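Local atomic coordinates of hyaluronoglucosaminidase (Apis mellifera, PDB entry 1FCQ), a protein that cleaves the glycosidic bonds of hyaluronan as a family 56 glycosidase of bee venom, where it is a major allergen. Residues T85-V90 / Q162-E167; Q121-L126 / Q200-T205; E135-E140 / Q147-E152; Y268-R273 / D277-D282. All coordinates share one frame; numbering follows the deposited sequence.

Interaction 1: residues T85-V90 / Q162-E167; sequences TKHLQV and QLFMEE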
# COMPACT_ATOMS: atom_id res chain seq x y z
N THR A 85 -8.08 -7.91 -20.28
CA THR A 85 -7.85 -6.89 -21.30
C THR A 85 -8.59 -5.61 -20.98
O THR A 85 -8.00 -4.53 -21.10
CB THR A 85 -8.14 -7.39 -22.73
OG1 THR A 85 -9.53 -7.67 -22.85
CG2 THR A 85 -7.32 -8.64 -23.02
N LYS A 86 -9.82 -5.68 -20.49
CA LYS A 86 -10.59 -4.52 -20.08
C LYS A 86 -9.87 -3.77 -18.95
O LYS A 86 -9.65 -2.57 -19.02
CB LYS A 86 -11.98 -4.95 -19.59
CG LYS A 86 -12.90 -3.78 -19.30
CD LYS A 86 -14.25 -4.21 -18.75
CE LYS A 86 -15.03 -5.07 -19.74
NZ LYS A 86 -15.29 -4.36 -21.02
N HIS A 87 -9.44 -4.55 -17.95
CA HIS A 87 -8.68 -3.95 -16.85
C HIS A 87 -7.41 -3.26 -17.33
O HIS A 87 -7.14 -2.10 -16.94
CB HIS A 87 -8.33 -5.04 -15.83
CG HIS A 87 -7.31 -4.54 -14.84
ND1 HIS A 87 -6.01 -4.99 -14.73
CD2 HIS A 87 -7.46 -3.54 -13.96
CE1 HIS A 87 -5.44 -4.28 -13.77
NE2 HIS A 87 -6.28 -3.39 -13.27
N LEU A 88 -6.62 -3.93 -18.17
CA LEU A 88 -5.37 -3.30 -18.62
C LEU A 88 -5.58 -2.06 -19.47
O LEU A 88 -4.78 -1.11 -19.39
CB LEU A 88 -4.48 -4.32 -19.37
CG LEU A 88 -4.04 -5.49 -18.49
CD1 LEU A 88 -3.31 -6.55 -19.31
CD2 LEU A 88 -3.17 -4.98 -17.34
N GLN A 89 -6.65 -2.04 -20.26
CA GLN A 89 -6.95 -0.86 -21.07
C GLN A 89 -7.32 0.33 -20.18
O GLN A 89 -6.85 1.45 -20.37
CB GLN A 89 -8.04 -1.15 -22.08
CG GLN A 89 -7.62 -2.14 -23.17
CD GLN A 89 -8.35 -1.87 -24.47
OE1 GLN A 89 -8.09 -0.86 -25.12
NE2 GLN A 89 -9.26 -2.77 -24.83
N VAL A 90 -8.15 0.07 -19.17
CA VAL A 90 -8.53 1.14 -18.25
C VAL A 90 -7.31 1.58 -17.45
O VAL A 90 -7.07 2.77 -17.28
CB VAL A 90 -9.67 0.73 -17.32
CG1 VAL A 90 -10.02 1.87 -16.36
CG2 VAL A 90 -10.92 0.35 -18.13
N GLN A 162 -2.57 -13.62 -9.46
CA GLN A 162 -1.21 -13.34 -9.91
C GLN A 162 -1.25 -12.67 -11.28
O GLN A 162 -0.55 -11.68 -11.50
CB GLN A 162 -0.43 -14.68 -9.99
CG GLN A 162 0.92 -14.42 -10.68
CD GLN A 162 1.76 -15.66 -10.81
OE1 GLN A 162 2.58 -15.75 -11.73
NE2 GLN A 162 1.62 -16.59 -9.89
N LEU A 163 -1.99 -13.18 -12.25
CA LEU A 163 -2.04 -12.59 -13.59
C LEU A 163 -2.41 -11.12 -13.54
O LEU A 163 -1.73 -10.28 -14.12
CB LEU A 163 -3.05 -13.38 -14.44
CG LEU A 163 -3.14 -12.98 -15.92
CD1 LEU A 163 -1.79 -13.12 -16.63
CD2 LEU A 163 -4.22 -13.78 -16.62
N PHE A 164 -3.48 -10.80 -12.80
CA PHE A 164 -3.90 -9.41 -12.72
C PHE A 164 -2.84 -8.53 -12.07
O PHE A 164 -2.54 -7.45 -12.58
CB PHE A 164 -5.25 -9.31 -11.99
CG PHE A 164 -6.44 -9.44 -12.91
CD1 PHE A 164 -6.95 -10.68 -13.27
CD2 PHE A 164 -7.03 -8.31 -13.44
CE1 PHE A 164 -8.03 -10.79 -14.11
CE2 PHE A 164 -8.10 -8.40 -14.31
CZ PHE A 164 -8.61 -9.65 -14.65
N MET A 165 -2.30 -8.98 -10.92
CA MET A 165 -1.31 -8.12 -10.26
C MET A 165 -0.01 -8.02 -11.05
O MET A 165 0.58 -6.94 -11.21
CB MET A 165 -1.04 -8.61 -8.83
CG MET A 165 -2.20 -8.31 -7.89
SD MET A 165 -1.81 -8.73 -6.18
CE MET A 165 -0.60 -7.47 -5.77
N GLU A 166 0.51 -9.15 -11.53
CA GLU A 166 1.77 -9.09 -12.26
C GLU A 166 1.65 -8.35 -13.57
O GLU A 166 2.53 -7.56 -13.90
CB GLU A 166 2.30 -10.51 -12.44
CG GLU A 166 3.73 -10.54 -12.96
CD GLU A 166 4.30 -11.94 -13.02
OE1 GLU A 166 3.63 -12.92 -12.64
OE2 GLU A 166 5.48 -12.03 -13.47
N GLU A 167 0.56 -8.54 -14.33
CA GLU A 167 0.44 -7.85 -15.59
C GLU A 167 0.30 -6.35 -15.44
O GLU A 167 0.85 -5.58 -16.22
CB GLU A 167 -0.74 -8.39 -16.41
CG GLU A 167 -0.41 -9.70 -17.10
CD GLU A 167 0.79 -9.54 -18.02
OE1 GLU A 167 0.88 -8.63 -18.85
OE2 GLU A 167 1.67 -10.40 -17.85
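His87 and Phe164 meet between two helices, their ring planes inclined at 46° and their centroids 5.5 Å apart, a slanted aromatic pair. The closest approach belongs not to the imidazole but to the methylene that carries it: His87 CB comes up to the rim of the phenyl ring, near its plane, and stands 3.7 Å from Phe164 CE2. With CG of His87 anti to the backbone nitrogen (chi1 168°), the imidazole is carried across the gap, and the CD2–CE2 side of Phe164 meets it obliquely. Both residues are buried, and they form the inner half of the contact.

The outer half is thinner. Leu88 directs one methyl at the opposing backbone, its CD2 lying 4.2 Å from the carbonyl carbon of Glu167 and 4.3 Å from Glu167 CB. Here the contact uses the backbone and CB of the glutamate, while its carboxylate turns to a salt bridge with Lys170. The interface therefore rests on van der Waals contact.

In the family 56 barrel this pair joins helix 84-98 to the long helix 146-175. Phe60 adds another ring beside His87, Pro61 and Leu84 pack on Phe164, and the side of helix 146-175 that bears Met165 turns to helix 213-216 and to Tyr183 of strand 180-183.

Interaction 2: residues Q121-L126 / Q200-T205; sequences QNWASL and QCEATT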
# COMPACT_ATOMS: atom_id res chain seq x y z
N GLN A 121 -5.01 -15.83 2.60
CA GLN A 121 -4.98 -14.55 3.30
C GLN A 121 -6.21 -13.69 3.14
O GLN A 121 -6.30 -12.61 3.75
CB GLN A 121 -3.73 -13.76 2.85
CG GLN A 121 -2.44 -14.42 3.28
CD GLN A 121 -1.21 -13.78 2.66
OE1 GLN A 121 -0.18 -14.43 2.42
NE2 GLN A 121 -1.34 -12.50 2.41
N ASN A 122 -7.18 -14.10 2.34
CA ASN A 122 -8.44 -13.37 2.22
C ASN A 122 -9.36 -13.76 3.38
O ASN A 122 -10.40 -14.42 3.21
CB ASN A 122 -9.05 -13.65 0.84
CG ASN A 122 -8.14 -13.00 -0.22
OD1 ASN A 122 -8.20 -11.77 -0.34
ND2 ASN A 122 -7.36 -13.81 -0.90
N TRP A 123 -9.03 -13.29 4.57
CA TRP A 123 -9.75 -13.57 5.79
C TRP A 123 -10.71 -12.44 6.15
O TRP A 123 -10.71 -11.36 5.58
CB TRP A 123 -8.84 -13.69 7.02
CG TRP A 123 -7.71 -14.65 7.05
CD1 TRP A 123 -7.78 -16.02 7.14
CD2 TRP A 123 -6.30 -14.34 7.04
NE1 TRP A 123 -6.53 -16.56 7.17
CE2 TRP A 123 -5.60 -15.55 7.11
CE3 TRP A 123 -5.58 -13.14 6.97
CZ2 TRP A 123 -4.20 -15.61 7.11
CZ3 TRP A 123 -4.20 -13.20 6.98
CH2 TRP A 123 -3.52 -14.43 7.05
N ALA A 124 -11.48 -12.73 7.21
CA ALA A 124 -12.40 -11.74 7.77
C ALA A 124 -13.26 -11.09 6.71
O ALA A 124 -14.00 -11.78 6.00
CB ALA A 124 -11.60 -10.70 8.55
N SER A 125 -13.11 -9.80 6.47
CA SER A 125 -13.88 -9.05 5.50
C SER A 125 -13.60 -9.43 4.06
O SER A 125 -14.38 -9.12 3.16
CB SER A 125 -13.67 -7.54 5.71
OG SER A 125 -12.42 -7.12 5.18
N LEU A 126 -12.50 -10.15 3.81
CA LEU A 126 -12.14 -10.60 2.48
C LEU A 126 -12.59 -12.04 2.25
O LEU A 126 -12.44 -12.57 1.14
CB LEU A 126 -10.62 -10.51 2.30
CG LEU A 126 -10.04 -9.10 2.44
CD1 LEU A 126 -8.52 -9.23 2.36
CD2 LEU A 126 -10.58 -8.17 1.38
N GLN A 200 5.92 -10.44 15.79
CA GLN A 200 6.48 -11.16 14.66
C GLN A 200 5.39 -11.40 13.61
O GLN A 200 4.21 -11.58 13.93
CB GLN A 200 7.01 -12.54 15.04
CG GLN A 200 7.66 -12.73 16.39
CD GLN A 200 7.81 -14.22 16.70
OE1 GLN A 200 8.44 -14.93 15.91
NE2 GLN A 200 7.24 -14.68 17.80
N CYS A 201 5.78 -11.44 12.32
CA CYS A 201 4.77 -11.72 11.31
C CYS A 201 4.28 -13.17 11.40
O CYS A 201 5.01 -14.02 11.91
CB CYS A 201 5.32 -11.52 9.89
SG CYS A 201 5.91 -9.86 9.56
N GLU A 202 3.09 -13.44 10.88
CA GLU A 202 2.55 -14.80 10.89
C GLU A 202 3.52 -15.67 10.10
O GLU A 202 3.95 -15.27 9.02
CB GLU A 202 1.16 -14.84 10.26
CG GLU A 202 0.41 -16.13 10.52
CD GLU A 202 -0.43 -16.55 9.33
OE1 GLU A 202 -0.02 -16.31 8.17
OE2 GLU A 202 -1.50 -17.15 9.56
N ALA A 203 3.84 -16.85 10.64
CA ALA A 203 4.82 -17.69 9.94
C ALA A 203 4.39 -18.16 8.57
O ALA A 203 5.22 -18.15 7.64
CB ALA A 203 5.09 -18.92 10.83
N THR A 204 3.12 -18.55 8.43
CA THR A 204 2.68 -19.03 7.11
C THR A 204 2.76 -17.90 6.09
O THR A 204 3.17 -18.16 4.96
CB THR A 204 1.30 -19.69 7.15
OG1 THR A 204 1.40 -20.79 8.09
CG2 THR A 204 0.91 -20.23 5.79
N THR A 205 2.44 -16.68 6.49
CA THR A 205 2.56 -15.51 5.62
C THR A 205 4.00 -15.28 5.21
O THR A 205 4.27 -14.95 4.05
CB THR A 205 1.99 -14.26 6.32
OG1 THR A 205 0.56 -14.41 6.40
CG2 THR A 205 2.31 -12.98 5.54
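Trp123 touches the start of helix 203-210 with the benzene end of its indole, and the meeting is chiefly one of van der Waals distances. Thr205 OG1 lies at the ring's edge, near its plane, 4.1 Å from Trp123 CH2. The Glu202 side chain reaches the same end of the indole, OE2 being 4.0 Å from Trp123 CZ2, with the carboxylate turned 86° from the ring. Over one indole face sits CA of Gln121, whose extended side chain crosses obliquely to the Thr205 hydroxyl.

Hydrogen bonds order the helix side. Glu202 is the N-cap: its OE1 accepts a weak bond from the Thr205 backbone N and a shorter one, 2.7 Å, from Thr205 OG1, which reaches it on the anti side, 31° out of the carboxylate plane. An unusual chi2 of Glu202 (-143°) turns OE1 toward Thr205.

Links to neighbouring residues fix the two loops: Cys201 is joined by a disulfide to Cys189, and Arg120, just ahead of the 121-126 loop, forms a salt bridge with Glu202 OE1. One carboxylate thus faces both a helix N-terminus and a guanidinium, surroundings that would be expected to stabilise its negative charge while it ties the two loops together.

Interaction 3: residues E135-E140 / Q147-E152; sequences EVVRRE and QRVEQE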
# COMPACT_ATOMS: atom_id res chain seq x y z
N GLU A 135 -17.83 -21.37 -4.73
CA GLU A 135 -19.15 -21.45 -5.33
C GLU A 135 -19.11 -21.64 -6.83
O GLU A 135 -19.85 -22.43 -7.41
CB GLU A 135 -19.95 -20.21 -4.95
CG GLU A 135 -21.29 -19.98 -5.62
CD GLU A 135 -21.81 -18.57 -5.39
OE1 GLU A 135 -21.25 -17.82 -4.55
OE2 GLU A 135 -22.79 -18.21 -6.08
N VAL A 136 -18.24 -20.90 -7.53
CA VAL A 136 -18.10 -20.98 -8.97
C VAL A 136 -17.63 -22.37 -9.39
O VAL A 136 -18.19 -22.90 -10.36
CB VAL A 136 -17.09 -19.89 -9.42
CG1 VAL A 136 -16.65 -20.10 -10.86
CG2 VAL A 136 -17.77 -18.53 -9.25
N VAL A 137 -16.68 -22.95 -8.67
CA VAL A 137 -16.19 -24.29 -9.00
C VAL A 137 -17.32 -25.30 -8.79
O VAL A 137 -17.53 -26.17 -9.64
CB VAL A 137 -14.96 -24.73 -8.20
CG1 VAL A 137 -14.55 -26.17 -8.54
CG2 VAL A 137 -13.76 -23.83 -8.50
N ARG A 138 -17.99 -25.18 -7.65
CA ARG A 138 -19.11 -26.09 -7.38
C ARG A 138 -20.18 -26.01 -8.45
O ARG A 138 -20.72 -27.05 -8.85
CB ARG A 138 -19.74 -25.76 -6.02
CG ARG A 138 -18.93 -26.25 -4.84
CD ARG A 138 -19.77 -26.23 -3.56
NE ARG A 138 -18.88 -26.30 -2.42
CZ ARG A 138 -18.17 -27.31 -1.95
NH1 ARG A 138 -18.22 -28.52 -2.50
NH2 ARG A 138 -17.41 -27.12 -0.88
N ARG A 139 -20.53 -24.81 -8.90
CA ARG A 139 -21.58 -24.67 -9.91
C ARG A 139 -21.17 -25.31 -11.23
O ARG A 139 -21.98 -26.00 -11.87
CB ARG A 139 -21.89 -23.17 -10.09
CG ARG A 139 -22.89 -22.88 -11.20
CD ARG A 139 -23.19 -21.39 -11.28
NE ARG A 139 -23.96 -21.05 -12.47
CZ ARG A 139 -24.54 -19.89 -12.72
NH1 ARG A 139 -24.46 -18.88 -11.87
NH2 ARG A 139 -25.22 -19.73 -13.86
N GLU A 140 -19.91 -25.13 -11.60
CA GLU A 140 -19.40 -25.66 -12.85
C GLU A 140 -19.17 -27.15 -12.81
O GLU A 140 -19.33 -27.85 -13.82
CB GLU A 140 -18.10 -24.91 -13.23
CG GLU A 140 -18.41 -23.46 -13.55
CD GLU A 140 -17.20 -22.64 -13.95
OE1 GLU A 140 -16.06 -23.14 -13.84
OE2 GLU A 140 -17.41 -21.48 -14.36
N GLN A 147 -12.55 -32.15 -1.98
CA GLN A 147 -11.14 -31.79 -1.99
C GLN A 147 -10.76 -31.20 -3.34
O GLN A 147 -10.06 -30.18 -3.40
CB GLN A 147 -10.25 -32.99 -1.66
CG GLN A 147 -8.77 -32.64 -1.60
CD GLN A 147 -7.91 -33.80 -1.12
OE1 GLN A 147 -7.87 -34.86 -1.74
NE2 GLN A 147 -7.22 -33.58 -0.00
N ARG A 148 -11.23 -31.79 -4.42
CA ARG A 148 -10.97 -31.31 -5.77
C ARG A 148 -11.54 -29.90 -5.94
O ARG A 148 -10.89 -29.02 -6.51
CB ARG A 148 -11.51 -32.29 -6.81
CG ARG A 148 -11.13 -31.96 -8.24
CD ARG A 148 -11.14 -33.20 -9.11
NE ARG A 148 -10.57 -33.10 -10.43
CZ ARG A 148 -9.64 -32.33 -10.96
NH1 ARG A 148 -9.03 -31.37 -10.26
NH2 ARG A 148 -9.29 -32.47 -12.23
N VAL A 149 -12.76 -29.69 -5.44
CA VAL A 149 -13.39 -28.37 -5.53
C VAL A 149 -12.54 -27.33 -4.81
O VAL A 149 -12.27 -26.27 -5.39
CB VAL A 149 -14.80 -28.40 -4.92
CG1 VAL A 149 -15.34 -26.98 -4.75
CG2 VAL A 149 -15.77 -29.22 -5.76
N GLU A 150 -12.18 -27.59 -3.56
CA GLU A 150 -11.39 -26.64 -2.78
C GLU A 150 -10.05 -26.33 -3.45
O GLU A 150 -9.62 -25.17 -3.55
CB GLU A 150 -11.16 -27.21 -1.38
CG GLU A 150 -12.46 -27.22 -0.57
CD GLU A 150 -12.88 -25.80 -0.19
OE1 GLU A 150 -12.04 -24.88 -0.31
OE2 GLU A 150 -14.03 -25.61 0.23
N GLN A 151 -9.38 -27.39 -3.89
CA GLN A 151 -8.08 -27.27 -4.56
C GLN A 151 -8.15 -26.43 -5.82
O GLN A 151 -7.32 -25.55 -6.11
CB GLN A 151 -7.65 -28.70 -4.83
CG GLN A 151 -6.68 -29.10 -5.90
CD GLN A 151 -6.58 -30.62 -5.97
OE1 GLN A 151 -6.88 -31.26 -6.97
NE2 GLN A 151 -6.14 -31.22 -4.87
N GLU A 152 -9.19 -26.66 -6.63
CA GLU A 152 -9.42 -25.92 -7.86
C GLU A 152 -9.73 -24.46 -7.57
O GLU A 152 -9.21 -23.56 -8.24
CB GLU A 152 -10.54 -26.60 -8.65
CG GLU A 152 -10.83 -25.94 -9.99
CD GLU A 152 -9.76 -26.15 -11.04
OE1 GLU A 152 -8.74 -26.79 -10.71
OE2 GLU A 152 -9.92 -25.67 -12.17
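The guanidinium of Arg138 lies against Val149, whose CG1 sits 3.9 Å above the centre of one face, while Glu150 OE2 approaches the same group obliquely. The motif is a helical hairpin: helix 127-140 turns through a short loop into helix 146-175, and the two segments run in broadly opposed directions but splayed, with 131° between their N-to-C directions and their axes 9.0 Å apart at closest approach.

Arg138 crosses Val149 at about a right angle. Its chain is extended from CG to NE, which lays the guanidinium over the valine, and its CG makes the nearest contact, 3.7 Å from Val149 CG1. The bridge to Glu150 is long, the planes of guanidinium and carboxylate being 69° apart; the stronger partner of Arg138 NH2 is Asp146, at the start of the second helix.

Deeper in, Val137 faces both Val149 and Glu152. The CA atoms of the two valines are only 6.0 Å apart, and their side chains touch through CG1 methyls. Glu152 offers its methylenes to Val137, whereas its carboxylate forms salt bridges with Arg155 and Arg156; the latter also binds Glu140. Trp144 of the connecting loop packs on Val137, Val149 and Glu152.

On the Glu152 side, chi1 of Val137 (177°) sets CG2 anti to the carbonyl carbon, and that methyl rests 3.9 Å from Glu152 CG.

Interaction 4: residues Y268-R273 / D277-D282; sequences YKYQDR and DLSRAD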
# COMPACT_ATOMS: atom_id res chain seq x y z
N TYR A 268 -0.03 9.59 9.79
CA TYR A 268 0.03 10.40 11.01
C TYR A 268 -1.24 10.30 11.83
O TYR A 268 -1.37 11.00 12.84
CB TYR A 268 0.39 11.86 10.68
CG TYR A 268 -0.66 12.52 9.82
CD1 TYR A 268 -1.70 13.19 10.45
CD2 TYR A 268 -0.68 12.46 8.44
CE1 TYR A 268 -2.71 13.78 9.72
CE2 TYR A 268 -1.68 13.04 7.68
CZ TYR A 268 -2.71 13.71 8.35
OH TYR A 268 -3.72 14.30 7.64
N LYS A 269 -2.17 9.43 11.47
CA LYS A 269 -3.37 9.17 12.25
C LYS A 269 -3.35 7.71 12.71
O LYS A 269 -2.71 6.89 12.05
CB LYS A 269 -4.64 9.35 11.41
CG LYS A 269 -4.84 10.73 10.82
CD LYS A 269 -5.20 11.71 11.93
CE LYS A 269 -5.87 12.94 11.33
NZ LYS A 269 -6.13 13.95 12.40
N TYR A 270 -4.03 7.38 13.79
CA TYR A 270 -4.11 5.99 14.25
C TYR A 270 -5.10 5.26 13.36
O TYR A 270 -6.18 5.78 13.06
CB TYR A 270 -4.55 5.90 15.73
CG TYR A 270 -3.45 6.43 16.63
CD1 TYR A 270 -3.49 7.72 17.15
CD2 TYR A 270 -2.35 5.64 16.93
CE1 TYR A 270 -2.48 8.19 17.95
CE2 TYR A 270 -1.32 6.11 17.73
CZ TYR A 270 -1.40 7.39 18.25
OH TYR A 270 -0.38 7.88 19.03
N GLN A 271 -4.80 4.05 12.91
CA GLN A 271 -5.70 3.32 12.02
C GLN A 271 -7.05 3.00 12.63
O GLN A 271 -8.06 2.98 11.92
CB GLN A 271 -4.96 2.06 11.55
CG GLN A 271 -5.62 1.27 10.44
CD GLN A 271 -4.79 0.05 10.06
OE1 GLN A 271 -3.91 0.12 9.20
NE2 GLN A 271 -5.07 -1.07 10.71
N ASP A 272 -7.11 2.82 13.94
CA ASP A 272 -8.33 2.50 14.66
C ASP A 272 -8.94 3.71 15.35
O ASP A 272 -10.00 3.63 15.97
CB ASP A 272 -8.04 1.41 15.70
CG ASP A 272 -6.98 1.80 16.71
OD1 ASP A 272 -6.90 1.13 17.77
OD2 ASP A 272 -6.22 2.76 16.46
N ARG A 273 -8.28 4.85 15.29
CA ARG A 273 -8.72 6.12 15.85
C ARG A 273 -8.34 7.19 14.82
O ARG A 273 -7.41 7.99 14.99
CB ARG A 273 -8.06 6.48 17.17
CG ARG A 273 -8.51 5.74 18.42
CD ARG A 273 -8.85 6.74 19.51
NE ARG A 273 -7.71 7.34 20.18
CZ ARG A 273 -7.69 8.59 20.64
NH1 ARG A 273 -8.75 9.37 20.46
NH2 ARG A 273 -6.62 9.09 21.25
N ASP A 277 -4.37 12.33 15.83
CA ASP A 277 -3.02 12.51 15.38
C ASP A 277 -2.05 11.70 16.26
O ASP A 277 -2.22 11.58 17.47
CB ASP A 277 -2.51 13.95 15.38
CG ASP A 277 -3.25 14.86 14.42
OD1 ASP A 277 -3.46 14.48 13.25
OD2 ASP A 277 -3.61 15.98 14.86
N LEU A 278 -1.02 11.14 15.60
CA LEU A 278 -0.06 10.36 16.37
C LEU A 278 0.63 11.22 17.44
O LEU A 278 0.99 12.36 17.19
CB LEU A 278 1.03 9.80 15.45
CG LEU A 278 0.96 8.30 15.16
CD1 LEU A 278 -0.40 7.86 14.67
CD2 LEU A 278 2.03 7.93 14.13
N SER A 279 0.81 10.64 18.63
CA SER A 279 1.52 11.35 19.70
C SER A 279 2.98 11.54 19.34
O SER A 279 3.57 10.82 18.53
CB SER A 279 1.42 10.57 21.01
OG SER A 279 2.07 9.30 20.90
N ARG A 280 3.65 12.48 20.02
CA ARG A 280 5.07 12.71 19.77
C ARG A 280 5.90 11.48 20.14
O ARG A 280 6.90 11.15 19.49
CB ARG A 280 5.53 13.90 20.63
CG ARG A 280 6.98 14.28 20.37
N ALA A 281 5.51 10.84 21.25
CA ALA A 281 6.23 9.66 21.73
C ALA A 281 6.15 8.57 20.66
O ALA A 281 7.14 7.89 20.41
CB ALA A 281 5.65 9.14 23.03
N ASP A 282 4.96 8.39 20.09
CA ASP A 282 4.81 7.38 19.04
C ASP A 282 5.58 7.75 17.78
O ASP A 282 6.20 6.86 17.18
CB ASP A 282 3.35 7.10 18.71
CG ASP A 282 2.64 6.18 19.68
OD1 ASP A 282 3.32 5.49 20.48
OD2 ASP A 282 1.40 6.13 19.67
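Tyr270 and Leu278 form the dense part of the contact between strand 269-270 and the start of helix 280-292. Leu278 CD1 stands over the centre of the phenol ring, 3.6 Å from the centroid and 7° off the normal, a CH-pi contact. The hydroxyl of Tyr270 reaches the helix start, where it donates to Asp282 OD2 at 2.6 Å and accepts an almost straight bond from Ser279 N (175°). Asp282 OD2 lies at the ring's edge, in its plane, and is met on the anti side of the carboxylate. Ser279 is the N-cap, its OG accepting from Asp282 N, so the phenol is held by the same residues that start the helix.

Beyond this core the two segments pair antiparallel at a single non-hydrogen-bonded bridge, Lys269 with Asp277, whose side chains diverge at their roots. Leu278 N donates a hydrogen bond to Tyr268 O (2.8 Å). On this less densely packed side Asp277, itself partly exposed, takes a salt bridge from Lys269, whose NZ comes to OD1 at 2.9 Å from above the carboxylate plane. The same oxygen lies in plane at the edge of the Tyr268 ring, 3.5 Å from CD1, and Gln315 binds OD2.

Arg237 forms a salt bridge with Asp282 OD2. That positive charge, together with the phenol proton donor, should favour an ionised Asp282. OD2 thus joins Tyr270, the helix start and Arg237 of helix 234-253.

All four contacts belong to the single barrel domain. Interactions 1 and 3 share helix 146-175: the hairpin of 135-140 with 147-152 lies near its start, and the contact with helix 84-98 farther along, their centres about 24 Å apart. Interaction 3 is nested in sequence within the loops closed by interactions 1 and 2, which themselves interleave, yet none of the four touches another; the nearest atoms of interactions 1 and 2 are about 9 Å apart. Interaction 4 follows later in the chain, across the chain centre from interaction 1 and about 44 Å, centre to centre, from interaction 3. Interactions 2 and 4, whose nearest atoms are about 11 Å apart, each include a capped helix start.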